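Local coordinates for CrtC domain-containing protein (Fusarium vanettenii 77-13-4, PDB 7A0Q) that is a kievitone hydratase, a lyase that probably detoxifies the plant isoflavonoid kievitone by adding water to it, at residues Gln223-Pro227 with Val333-Leu338. Residues are numbered along the deposited sequence; the frame is centred on the assembly and turned at random.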
ATOM      1  N   GLN A 223       5.889  -2.305   2.396  1.00 14.74           N
ATOM      2  CA  GLN A 223       5.412  -1.236   3.265  1.00 15.08           C
ATOM      3  C   GLN A 223       5.617  -1.729   4.692  1.00 15.31           C
ATOM      4  O   GLN A 223       4.936  -2.664   5.118  1.00 15.40           O
ATOM      5  CB  GLN A 223       3.937  -0.955   2.984  1.00 15.02           C
ATOM      6  CG  GLN A 223       3.324   0.065   3.919  1.00 13.57           C
ATOM      7  CD  GLN A 223       1.848  -0.167   4.178  1.00 16.96           C
ATOM      8  OE1 GLN A 223       1.415  -0.171   5.331  1.00 16.82           O
ATOM      9  NE2 GLN A 223       1.060  -0.339   3.110  1.00 15.07           N
ATOM     10  N   LEU A 224       6.551  -1.128   5.431  1.00 15.80           N
ATOM     11  CA  LEU A 224       6.950  -1.682   6.723  1.00 15.93           C
ATOM     12  C   LEU A 224       6.733  -0.705   7.874  1.00 15.37           C
ATOM     13  O   LEU A 224       7.033   0.491   7.765  1.00 16.93           O
ATOM     14  CB  LEU A 224       8.420  -2.124   6.708  1.00 16.11           C
ATOM     15  CG  LEU A 224       8.817  -3.050   5.554  1.00 19.86           C
ATOM     16  CD1 LEU A 224      10.312  -3.371   5.628  1.00 20.79           C
ATOM     17  CD2 LEU A 224       7.955  -4.334   5.514  1.00 16.89           C
ATOM     18  N   HIS A 225       6.261  -1.249   8.997  1.00 16.59           N
ATOM     19  CA  HIS A 225       6.090  -0.527  10.254  1.00 16.81           C
ATOM     20  C   HIS A 225       6.920  -1.201  11.340  1.00 16.63           C
ATOM     21  O   HIS A 225       6.957  -2.432  11.420  1.00 18.69           O
ATOM     22  CB  HIS A 225       4.621  -0.502  10.698  1.00 17.90           C
ATOM     23  CG  HIS A 225       3.696   0.051   9.661  1.00 16.16           C
ATOM     24  ND1 HIS A 225       3.228   1.346   9.696  1.00 17.87           N
ATOM     25  CD2 HIS A 225       3.204  -0.500   8.527  1.00 16.91           C
ATOM     26  CE1 HIS A 225       2.458   1.563   8.640  1.00 14.16           C
ATOM     27  NE2 HIS A 225       2.440   0.460   7.909  1.00 16.64           N
ATOM     28  N   ILE A 226       7.590  -0.390  12.158  1.00 17.77           N
ATOM     29  CA  ILE A 226       8.362  -0.886  13.301  1.00 20.55           C
ATOM     30  C   ILE A 226       7.796  -0.223  14.552  1.00 20.71           C
ATOM     31  O   ILE A 226       8.197   0.899  14.899  1.00 21.96           O
ATOM     32  CB  ILE A 226       9.866  -0.613  13.134  1.00 21.82           C
ATOM     33  CG1 ILE A 226      10.369  -1.264  11.844  1.00 19.26           C
ATOM     34  CG2 ILE A 226      10.649  -1.150  14.350  1.00 22.34           C
ATOM     35  CD1 ILE A 226      11.801  -0.886  11.467  1.00 21.72           C
ATOM     36  N   PRO A 227       6.849  -0.870  15.237  1.00 21.87           N
ATOM     37  CA  PRO A 227       6.079  -0.190  16.299  1.00 27.06           C
ATOM     38  C   PRO A 227       6.897   0.474  17.397  1.00 25.99           C
ATOM     39  O   PRO A 227       6.417   1.448  17.993  1.00 33.61           O
ATOM     40  CB  PRO A 227       5.209  -1.321  16.862  1.00 31.45           C
ATOM     41  CG  PRO A 227       4.991  -2.232  15.687  1.00 25.88           C
ATOM     42  CD  PRO A 227       6.254  -2.164  14.855  1.00 22.40           C
ATOM     43  N   VAL A 333      14.710  -5.640  16.227  1.00 23.86           N
ATOM     44  CA  VAL A 333      13.372  -5.089  16.065  1.00 27.69           C
ATOM     45  C   VAL A 333      12.450  -6.162  15.509  1.00 21.76           C
ATOM     46  O   VAL A 333      12.882  -7.205  15.019  1.00 24.86           O
ATOM     47  CB  VAL A 333      13.336  -3.849  15.142  1.00 24.80           C
ATOM     48  CG1 VAL A 333      14.228  -2.738  15.675  1.00 28.22           C
ATOM     49  CG2 VAL A 333      13.707  -4.232  13.718  1.00 26.31           C
ATOM     50  N   GLN A 334      11.152  -5.878  15.585  1.00 23.35           N
ATOM     51  CA  GLN A 334      10.133  -6.662  14.905  1.00 25.58           C
ATOM     52  C   GLN A 334       9.060  -5.705  14.406  1.00 23.66           C
ATOM     53  O   GLN A 334       8.944  -4.570  14.879  1.00 25.42           O
ATOM     54  CB  GLN A 334       9.528  -7.732  15.824  1.00 28.30           C
ATOM     55  CG  GLN A 334       8.858  -7.165  17.056  1.00 37.55           C
ATOM     56  CD  GLN A 334       8.273  -8.244  17.951  1.00 42.95           C
ATOM     57  OE1 GLN A 334       8.873  -9.301  18.143  1.00 46.77           O
ATOM     58  NE2 GLN A 334       7.090  -7.985  18.489  1.00 48.94           N
ATOM     59  N   GLY A 335       8.287  -6.157  13.430  1.00 22.46           N
ATOM     60  CA  GLY A 335       7.215  -5.322  12.936  1.00 20.83           C
ATOM     61  C   GLY A 335       6.314  -6.070  11.990  1.00 19.84           C
ATOM     62  O   GLY A 335       6.353  -7.299  11.908  1.00 21.41           O
ATOM     63  N   TYR A 336       5.503  -5.299  11.266  1.00 17.91           N
ATOM     64  CA  TYR A 336       4.500  -5.844  10.365  1.00 19.85           C
ATOM     65  C   TYR A 336       4.353  -4.880   9.196  1.00 18.88           C
ATOM     66  O   TYR A 336       4.891  -3.770   9.206  1.00 18.61           O
ATOM     67  CB  TYR A 336       3.152  -6.041  11.074  1.00 19.78           C
ATOM     68  CG  TYR A 336       2.568  -4.735  11.576  1.00 18.60           C
ATOM     69  CD1 TYR A 336       1.812  -3.915  10.736  1.00 18.74           C
ATOM     70  CD2 TYR A 336       2.783  -4.309  12.884  1.00 20.57           C
ATOM     71  CE1 TYR A 336       1.299  -2.701  11.181  1.00 18.17           C
ATOM     72  CE2 TYR A 336       2.260  -3.107  13.345  1.00 22.00           C
ATOM     73  CZ  TYR A 336       1.524  -2.307  12.488  1.00 20.42           C
ATOM     74  OH  TYR A 336       1.011  -1.114  12.931  1.00 20.76           O
ATOM     75  N   GLY A 337       3.599  -5.310   8.194  1.00 17.11           N
ATOM     76  CA  GLY A 337       3.342  -4.436   7.061  1.00 17.94           C
ATOM     77  C   GLY A 337       2.699  -5.197   5.934  1.00 16.47           C
ATOM     78  O   GLY A 337       1.917  -6.125   6.160  1.00 19.13           O
ATOM     79  N   LEU A 338       3.044  -4.802   4.712  1.00 15.39           N
ATOM     80  CA  LEU A 338       2.438  -5.404   3.533  1.00 17.47           C
ATOM     81  C   LEU A 338       3.486  -5.593   2.447  1.00 18.43           C
ATOM     82  O   LEU A 338       4.390  -4.765   2.285  1.00 18.28           O
ATOM     83  CB  LEU A 338       1.275  -4.541   3.015  1.00 15.71           C
ATOM     84  CG  LEU A 338       0.548  -5.045   1.759  1.00 18.72           C
ATOM     85  CD1 LEU A 338      -0.954  -4.818   1.871  1.00 19.60           C
ATOM     86  CD2 LEU A 338       1.116  -4.376   0.491  1.00 19.87           C
TER
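Gln223 and His225 pair with Leu338 and Tyr336 as antiparallel neighbours where the first and last strands of the eight-stranded, lipocalin-like barrel meet and close it. Two hydrogen-bonded pairs establish the register: Gln223 N donates to Leu338 O at 2.9 Å and His225 N to Tyr336 O at 2.9 Å, each with a return bond, the one from Tyr336 N to His225 O being longer at 3.2 Å. Between them, Leu224 faces Gly337, whose CA lies 3.1 Å from Gln223 O in a CA-H...O contact. On the face carrying Gln223, His225 and Tyr336, the two rings run nearly parallel (16°) but slid apart, with little overlap; instead His225 CB sits over the phenol face, 4.2 Å from the Tyr336 ring centroid. Tyr336 holds CG between its backbone N and carbonyl carbon (chi1 62°), which sets the phenol ring beside the imidazole, with CE2 3.7 Å from Pro227 CG. In the imidazole plane, His225 NE2 donates to a lone pair of Gln223 OE1 at 2.8 Å. Tyr64 also bonds Gln223 OE1, His202 the Tyr336 hydroxyl and Lys232 the His225 ND1. Bonds at both ring nitrogens imply a histidine fixed in rotation within a buried polar network.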